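Local atomic coordinates of Trypsin/chymotrypsin inhibitor (Alocasia macrorrhizos, PDB entry 5YCZ), a protein that inhibits the serine proteases trypsin and alpha-chymotrypsin as a homodimeric Kunitz-type inhibitor from giant taro. Residues 102-105 with 111-114; 88-93 with 97-102; 59-64 with 113-118. One frame throughout, in Å; residues are numbered along the deposited sequence.

Interaction 1: 102-105 with 111-114; sequences GGTT and PHNS
Thr104 and His112 meet at the edge of the imidazole, where Thr104 OG1 lies near the ring plane, 2.8 Å from His112 NE2; either atom could donate in this hydrogen bond. The ring is carried there by a first torsion that sets CG of His112 opposite its backbone N (chi1 -159°), and the two side chains cross at about a right angle. The carbonyl of Thr104 is the second focus. Its O takes a weak, bent bond from His112 NE2 at 3.1 Å and another from Ser114 OG, whose modelled length is too short to be taken literally. Packing is snug on this inner side: Gly103 CA comes within 4.3 Å of Ser114 CB, and a side chain on Gly103 would crowd that carbon. The outer side is looser. Thr105 points its side chain away, and its backbone instead forms hydrogen bonds to the second subunit, whose Pro81 packs against it. Chemically, the short bond between Thr104 OG1 and His112 NE2 is probably the main hold on the ring, with the carbonyl at most a weak second partner if NE2 is protonated, and two parts of the same long loop are tied together through polar groups.

Interaction 2: 88-93 with 97-102; sequences TVWTFD and GFVTTG
Thr91 and Thr100 face each other as an antiparallel hydrogen-bonded pair, a compact example of how short strands are held by reciprocal amide bonds. Thr91 N reaches Thr100 O at 2.9 Å, and Thr100 N returns to Thr91 O at the same length. On the face that carries these two threonines the methyls meet: CG2 of Thr91 and CG2 of Thr100 are 3.8 Å apart, both set between backbone N and carbonyl carbon, while each OG1 turns opposite its own N. Phe92 and Val99 form the neighbouring non-hydrogen-bonded pair on the other face. Here Val99 CG2 meets the phenyl ring in its plane, at the edge, 4.0 Å from Phe92 CD1, while the far end of the ring reaches Gly97, with CZ of Phe92 3.6 Å from Gly97 O. The other valine methyl, CG1, rests 3.7 Å from Trp90 CB and approaches the indole obliquely. At the turn end of the hairpin, Gly97 N bonds to Asp93 O at 2.8 Å, and the backbone angles of Gly97 would jam any side chain against the preceding carbonyl O. Further out, Thr100 OG1 is held by Asn42 and by the carbonyl of Leu41, and Asp93 OD1 takes the backbone N of Glu95 within the turn. Val43 and Leu166 add apolar cover to Trp90. With strand directions 128° apart, this is a strongly twisted beta hairpin, the two-stranded unit from which the beta-trefoil of Kunitz-type inhibitors is built.

Interaction 3: 59-64 with 113-118; sequences FPENAD and NSRFAI
Glu61 and Arg115 keep their backbones well apart, with CA atoms 8.2 Å from each other, one just past the end of strand 55-60 and the other near strand 116-120, so the contact is made by long side chains alone. Their salt bridge is the one bond between 59-64 and 113-118, though the two sheets also meet through a backbone bond of Phe116 with Leu74. Glu61 points toward its partner and runs extended beyond CG; Arg115 leaves its backbone at an angle to that direction, but its extended chain from CG to NE brings the guanidinium across, and the two side chains cross at about a right angle. Glu61 OE1 accepts from Arg115 NE at 2.9 Å in an almost straight bond, N-H...O 173°. The oxygen lies at the edge of the guanidinium, in its plane, and is used on its syn side, although the nitrogen stands 26° out of the carboxylate plane. Because the two planes are 57° apart, the groups do not pair flat as a two-bond couple; Glu61 OE2 also lies near Arg115 NE, at 3.1 Å, and runs alongside Arg115 CG at 3.3 Å. OE2 has its own partner in the hydroxyl of Thr73. The other arginine nitrogens turn to backbone carbonyls: NH1 to Gly110 and Pro137, NH2 to Ala108 and Ser106. With NE on the glutamate, that makes five hydrogen bonds, enough for all five N-H groups. Both residues are buried, so each charge is probably compensated mainly by the other, Arg144 being a long, weak second partner of Glu61 OE1; the four carbonyls would be expected to favour the arginine cation, and the Thr73 hydroxyl the carboxylate.

In the fold
Interactions 1 and 2 adjoin, with centres about 8 Å apart: they share Gly102, and Asn113 O lies 2.8 Å from Phe92 N in a probable hydrogen bond. The segments of interactions 1 and 3 overlap at Asn113 and Ser114, though Ser114 takes part only in interaction 1 and Arg115 carries interaction 3; their centres are about 10 Å apart. The centres of interactions 2 and 3 are about 14 Å apart, and their segments touch where Trp90 O packs on Phe116 CE1 at 3.5 Å. Interaction 2 comes nearest the predicted reactive bond, the side chain of Trp90 lying about 4 Å from that of Leu56. Thr105, Val89 and Phe59, one from each interaction's segments, pack on Pro81 of the second subunit.

Interaction 1: 102-105 with 111-114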
loop_
_atom_site.group_PDB
_atom_site.type_symbol
_atom_site.label_atom_id
_atom_site.label_comp_id
_atom_site.label_asym_id
_atom_site.label_seq_id
_atom_site.Cartn_x
_atom_site.Cartn_y
_atom_site.Cartn_z
ATOM N N GLY A 102 0.766 4.340 -9.591
ATOM C CA GLY A 102 1.128 5.726 -9.376
ATOM C C GLY A 102 -0.082 6.621 -9.256
ATOM O O GLY A 102 -0.133 7.691 -9.876
ATOM N N GLY A 103 -1.051 6.208 -8.510
ATOM C CA GLY A 103 -2.225 7.017 -8.350
ATOM C C GLY A 103 -2.180 7.826 -7.081
ATOM O O GLY A 103 -1.392 7.547 -6.171
ATOM N N THR A 104 -3.067 8.817 -7.016
ATOM C CA THR A 104 -3.057 9.796 -5.940
ATOM C C THR A 104 -4.471 10.077 -5.453
ATOM O O THR A 104 -5.441 9.965 -6.206
ATOM C CB THR A 104 -2.439 11.075 -6.409
ATOM O OG1 THR A 104 -3.033 11.401 -7.678
ATOM C CG2 THR A 104 -0.941 10.901 -6.573
ATOM N N THR A 105 -4.578 10.439 -4.180
ATOM C CA THR A 105 -5.795 11.044 -3.685
ATOM C C THR A 105 -5.890 12.482 -4.187
ATOM O O THR A 105 -4.895 13.121 -4.542
ATOM C CB THR A 105 -5.824 11.008 -2.161
ATOM O OG1 THR A 105 -4.725 11.765 -1.647
ATOM C CG2 THR A 105 -5.667 9.614 -1.683
ATOM N N PRO A 111 -11.731 16.444 -12.572
ATOM C CA PRO A 111 -11.711 14.990 -12.727
ATOM C C PRO A 111 -10.349 14.446 -12.331
ATOM O O PRO A 111 -9.327 15.100 -12.524
ATOM C CB PRO A 111 -11.981 14.797 -14.223
ATOM C CG PRO A 111 -11.399 16.021 -14.841
ATOM C CD PRO A 111 -11.669 17.134 -13.870
ATOM N N HIS A 112 -10.335 13.241 -11.766
ATOM C CA HIS A 112 -9.092 12.641 -11.291
ATOM C C HIS A 112 -9.098 11.153 -11.594
ATOM O O HIS A 112 -10.026 10.443 -11.192
ATOM C CB HIS A 112 -8.906 12.871 -9.791
ATOM C CG HIS A 112 -7.490 12.736 -9.342
ATOM N ND1 HIS A 112 -6.451 13.383 -9.974
ATOM C CD2 HIS A 112 -6.933 11.992 -8.357
ATOM C CE1 HIS A 112 -5.313 13.053 -9.385
ATOM N NE2 HIS A 112 -5.577 12.211 -8.400
ATOM N N ASN A 113 -8.048 10.675 -12.257
ATOM C CA ASN A 113 -8.087 9.350 -12.873
ATOM C C ASN A 113 -7.835 8.203 -11.908
ATOM O O ASN A 113 -7.870 7.038 -12.335
ATOM C CB ASN A 113 -7.077 9.275 -14.006
ATOM C CG ASN A 113 -7.519 10.050 -15.204
ATOM O OD1 ASN A 113 -6.741 10.798 -15.815
ATOM N ND2 ASN A 113 -8.788 9.894 -15.548
ATOM N N SER A 114 -7.575 8.474 -10.637
ATOM C CA SER A 114 -7.514 7.397 -9.665
ATOM C C SER A 114 -8.857 7.145 -8.975
ATOM O O SER A 114 -8.912 6.367 -8.018
ATOM C CB SER A 114 -6.423 7.678 -8.622
ATOM O OG SER A 114 -6.342 9.053 -8.310
#

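Interaction 2: 88-93 with 97-102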
loop_
_atom_site.group_PDB
_atom_site.type_symbol
_atom_site.label_atom_id
_atom_site.label_comp_id
_atom_site.label_asym_id
_atom_site.label_seq_id
_atom_site.Cartn_x
_atom_site.Cartn_y
_atom_site.Cartn_z
ATOM N N THR A 88 1.212 1.930 -5.524
ATOM C CA THR A 88 0.346 0.866 -5.998
ATOM C C THR A 88 -1.131 1.272 -6.019
ATOM O O THR A 88 -2.011 0.401 -6.004
ATOM C CB THR A 88 0.538 -0.370 -5.132
ATOM O OG1 THR A 88 0.421 0.010 -3.754
ATOM C CG2 THR A 88 1.915 -0.968 -5.376
ATOM N N VAL A 89 -1.416 2.572 -6.016
ATOM C CA VAL A 89 -2.774 3.084 -6.173
ATOM C C VAL A 89 -3.156 3.013 -7.646
ATOM O O VAL A 89 -2.412 3.482 -8.510
ATOM C CB VAL A 89 -2.873 4.529 -5.654
ATOM C CG1 VAL A 89 -4.158 5.159 -6.089
ATOM C CG2 VAL A 89 -2.791 4.564 -4.156
ATOM N N TRP A 90 -4.325 2.442 -7.932
ATOM C CA TRP A 90 -4.791 2.353 -9.305
ATOM C C TRP A 90 -5.048 3.736 -9.871
ATOM O O TRP A 90 -5.588 4.612 -9.191
ATOM C CB TRP A 90 -6.088 1.571 -9.382
ATOM C CG TRP A 90 -6.034 0.147 -9.087
ATOM C CD1 TRP A 90 -5.055 -0.544 -8.434
ATOM C CD2 TRP A 90 -7.037 -0.799 -9.431
ATOM N NE1 TRP A 90 -5.396 -1.871 -8.352
ATOM C CE2 TRP A 90 -6.608 -2.050 -8.960
ATOM C CE3 TRP A 90 -8.259 -0.706 -10.102
ATOM C CZ2 TRP A 90 -7.350 -3.196 -9.136
ATOM C CZ3 TRP A 90 -9.002 -1.838 -10.277
ATOM C CH2 TRP A 90 -8.548 -3.077 -9.798
ATOM N N THR A 91 -4.715 3.912 -11.142
ATOM C CA THR A 91 -5.109 5.111 -11.861
ATOM C C THR A 91 -5.354 4.690 -13.297
ATOM O O THR A 91 -4.736 3.742 -13.794
ATOM C CB THR A 91 -4.044 6.223 -11.754
ATOM O OG1 THR A 91 -4.416 7.361 -12.555
ATOM C CG2 THR A 91 -2.681 5.699 -12.194
ATOM N N PHE A 92 -6.292 5.348 -13.950
ATOM C CA PHE A 92 -6.619 4.966 -15.317
ATOM C C PHE A 92 -5.800 5.824 -16.262
ATOM O O PHE A 92 -6.029 7.031 -16.359
ATOM C CB PHE A 92 -8.110 5.104 -15.607
ATOM C CG PHE A 92 -8.494 4.553 -16.950
ATOM C CD1 PHE A 92 -8.556 3.184 -17.152
ATOM C CD2 PHE A 92 -8.763 5.401 -18.013
ATOM C CE1 PHE A 92 -8.892 2.665 -18.384
ATOM C CE2 PHE A 92 -9.087 4.894 -19.253
ATOM C CZ PHE A 92 -9.157 3.519 -19.443
ATOM N N ASP A 93 -4.830 5.208 -16.937
ATOM C CA ASP A 93 -4.041 5.896 -17.959
ATOM C C ASP A 93 -4.931 6.037 -19.184
ATOM O O ASP A 93 -5.225 5.054 -19.870
ATOM C CB ASP A 93 -2.763 5.117 -18.266
ATOM C CG ASP A 93 -1.859 5.803 -19.333
ATOM O OD1 ASP A 93 -2.289 6.772 -19.991
ATOM O OD2 ASP A 93 -0.702 5.355 -19.525
ATOM N N GLY A 97 -5.233 3.373 -22.099
ATOM C CA GLY A 97 -6.512 2.703 -22.097
ATOM C C GLY A 97 -6.667 1.567 -21.107
ATOM O O GLY A 97 -7.651 0.821 -21.220
ATOM N N PHE A 98 -5.746 1.413 -20.133
ATOM C CA PHE A 98 -5.856 0.389 -19.087
ATOM C C PHE A 98 -5.506 1.009 -17.737
ATOM O O PHE A 98 -5.247 2.204 -17.632
ATOM C CB PHE A 98 -4.991 -0.862 -19.385
ATOM C CG PHE A 98 -3.551 -0.573 -19.775
ATOM C CD1 PHE A 98 -2.613 -0.236 -18.823
ATOM C CD2 PHE A 98 -3.126 -0.705 -21.087
ATOM C CE1 PHE A 98 -1.284 0.011 -19.178
ATOM C CE2 PHE A 98 -1.788 -0.467 -21.445
ATOM C CZ PHE A 98 -0.874 -0.104 -20.493
ATOM N N VAL A 99 -5.486 0.189 -16.692
ATOM C CA VAL A 99 -5.233 0.665 -15.329
ATOM C C VAL A 99 -3.770 0.446 -14.962
ATOM O O VAL A 99 -3.241 -0.665 -15.098
ATOM C CB VAL A 99 -6.162 -0.020 -14.316
ATOM C CG1 VAL A 99 -5.878 0.524 -12.929
ATOM C CG2 VAL A 99 -7.619 0.203 -14.710
ATOM N N THR A 100 -3.111 1.508 -14.500
ATOM C CA THR A 100 -1.701 1.435 -14.143
ATOM C C THR A 100 -1.553 1.941 -12.721
ATOM O O THR A 100 -2.555 2.133 -12.025
ATOM C CB THR A 100 -0.826 2.228 -15.115
ATOM O OG1 THR A 100 0.552 1.892 -14.906
ATOM C CG2 THR A 100 -1.008 3.708 -14.901
ATOM N N THR A 101 -0.334 2.156 -12.273
ATOM C CA THR A 101 -0.112 2.492 -10.881
ATOM C C THR A 101 0.299 3.949 -10.775
ATOM O O THR A 101 0.208 4.710 -11.746
ATOM C CB THR A 101 0.921 1.534 -10.280
ATOM O OG1 THR A 101 1.981 1.325 -11.220
ATOM C CG2 THR A 101 0.262 0.185 -9.992
ATOM N N GLY A 102 0.766 4.340 -9.591
ATOM C CA GLY A 102 1.128 5.726 -9.376
ATOM C C GLY A 102 -0.082 6.621 -9.256
ATOM O O GLY A 102 -0.133 7.691 -9.876
#

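Interaction 3: 59-64 with 113-118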
loop_
_atom_site.group_PDB
_atom_site.type_symbol
_atom_site.label_atom_id
_atom_site.label_comp_id
_atom_site.label_asym_id
_atom_site.label_seq_id
_atom_site.Cartn_x
_atom_site.Cartn_y
_atom_site.Cartn_z
ATOM N N PHE A 59 -10.570 2.611 -0.394
ATOM C CA PHE A 59 -10.523 3.842 0.384
ATOM C C PHE A 59 -11.575 4.793 -0.170
ATOM O O PHE A 59 -11.320 5.504 -1.155
ATOM C CB PHE A 59 -9.130 4.465 0.336
ATOM C CG PHE A 59 -8.078 3.582 0.921
ATOM C CD1 PHE A 59 -7.468 2.604 0.150
ATOM C CD2 PHE A 59 -7.728 3.698 2.261
ATOM C CE1 PHE A 59 -6.502 1.758 0.709
ATOM C CE2 PHE A 59 -6.772 2.866 2.835
ATOM C CZ PHE A 59 -6.151 1.898 2.058
ATOM N N PRO A 60 -12.769 4.818 0.421
ATOM C CA PRO A 60 -13.807 5.723 -0.069
ATOM C C PRO A 60 -13.317 7.155 0.004
ATOM O O PRO A 60 -12.668 7.552 0.973
ATOM C CB PRO A 60 -14.971 5.480 0.893
ATOM C CG PRO A 60 -14.660 4.198 1.559
ATOM C CD PRO A 60 -13.189 4.124 1.645
ATOM N N GLU A 61 -13.603 7.924 -1.044
ATOM C CA GLU A 61 -13.187 9.320 -1.037
ATOM C C GLU A 61 -13.868 10.105 0.074
ATOM O O GLU A 61 -13.337 11.139 0.497
ATOM C CB GLU A 61 -13.478 9.976 -2.381
ATOM C CG GLU A 61 -12.396 9.774 -3.415
ATOM C CD GLU A 61 -12.393 10.872 -4.474
ATOM O OE1 GLU A 61 -11.383 11.605 -4.563
ATOM O OE2 GLU A 61 -13.396 10.996 -5.218
ATOM N N ASN A 62 -15.023 9.634 0.556
ATOM C CA ASN A 62 -15.737 10.263 1.665
ATOM C C ASN A 62 -15.192 9.720 2.977
ATOM O O ASN A 62 -15.279 8.517 3.234
ATOM C CB ASN A 62 -17.240 10.001 1.570
ATOM C CG ASN A 62 -18.059 10.951 2.443
ATOM O OD1 ASN A 62 -17.723 11.191 3.607
ATOM N ND2 ASN A 62 -19.129 11.510 1.877
ATOM N N ALA A 63 -14.689 10.618 3.828
ATOM C CA ALA A 63 -13.868 10.198 4.961
ATOM C C ALA A 63 -14.676 9.542 6.083
ATOM O O ALA A 63 -14.116 8.758 6.863
ATOM C CB ALA A 63 -13.085 11.396 5.494
ATOM N N ASP A 64 -15.973 9.847 6.195
ATOM C CA ASP A 64 -16.808 9.285 7.260
ATOM C C ASP A 64 -17.402 7.949 6.876
ATOM O O ASP A 64 -17.878 7.215 7.748
ATOM C CB ASP A 64 -17.937 10.246 7.607
ATOM C CG ASP A 64 -17.460 11.687 7.662
ATOM O OD1 ASP A 64 -16.390 11.947 8.243
ATOM O OD2 ASP A 64 -18.115 12.551 7.053
ATOM N N ASN A 113 -8.048 10.675 -12.257
ATOM C CA ASN A 113 -8.087 9.350 -12.873
ATOM C C ASN A 113 -7.835 8.203 -11.908
ATOM O O ASN A 113 -7.870 7.038 -12.335
ATOM C CB ASN A 113 -7.077 9.275 -14.006
ATOM C CG ASN A 113 -7.519 10.050 -15.204
ATOM O OD1 ASN A 113 -6.741 10.798 -15.815
ATOM N ND2 ASN A 113 -8.788 9.894 -15.548
ATOM N N SER A 114 -7.575 8.474 -10.637
ATOM C CA SER A 114 -7.514 7.397 -9.665
ATOM C C SER A 114 -8.857 7.145 -8.975
ATOM O O SER A 114 -8.912 6.367 -8.018
ATOM C CB SER A 114 -6.423 7.678 -8.622
ATOM O OG SER A 114 -6.342 9.053 -8.310
ATOM N N ARG A 115 -9.939 7.761 -9.445
ATOM C CA ARG A 115 -11.240 7.603 -8.808
ATOM C C ARG A 115 -12.013 6.476 -9.481
ATOM O O ARG A 115 -12.338 6.549 -10.672
ATOM C CB ARG A 115 -12.041 8.900 -8.858
ATOM C CG ARG A 115 -11.621 9.930 -7.831
ATOM C CD ARG A 115 -11.880 11.321 -8.383
ATOM N NE ARG A 115 -11.655 12.341 -7.372
ATOM C CZ ARG A 115 -11.648 13.648 -7.619
ATOM N NH1 ARG A 115 -11.848 14.098 -8.847
ATOM N NH2 ARG A 115 -11.416 14.503 -6.635
ATOM N N PHE A 116 -12.327 5.449 -8.708
ATOM C CA PHE A 116 -13.128 4.341 -9.187
ATOM C C PHE A 116 -14.380 4.236 -8.324
ATOM O O PHE A 116 -14.426 4.746 -7.200
ATOM C CB PHE A 116 -12.325 3.031 -9.157
ATOM C CG PHE A 116 -11.094 3.065 -10.005
ATOM C CD1 PHE A 116 -9.927 3.674 -9.544
ATOM C CD2 PHE A 116 -11.099 2.507 -11.268
ATOM C CE1 PHE A 116 -8.786 3.718 -10.328
ATOM C CE2 PHE A 116 -9.961 2.546 -12.063
ATOM C CZ PHE A 116 -8.797 3.144 -11.593
ATOM N N ALA A 117 -15.409 3.593 -8.874
ATOM C CA ALA A 117 -16.589 3.221 -8.111
ATOM C C ALA A 117 -16.895 1.757 -8.367
ATOM O O ALA A 117 -16.498 1.199 -9.392
ATOM C CB ALA A 117 -17.798 4.079 -8.481
ATOM N N ILE A 118 -17.595 1.135 -7.418
ATOM C CA ILE A 118 -18.053 -0.244 -7.540
ATOM C C ILE A 118 -19.574 -0.276 -7.589
ATOM O O ILE A 118 -20.256 0.434 -6.842
ATOM C CB ILE A 118 -17.539 -1.121 -6.385
ATOM C CG1 ILE A 118 -16.018 -1.089 -6.338
ATOM C CG2 ILE A 118 -18.028 -2.563 -6.538
ATOM C CD1 ILE A 118 -15.458 -1.222 -4.937
#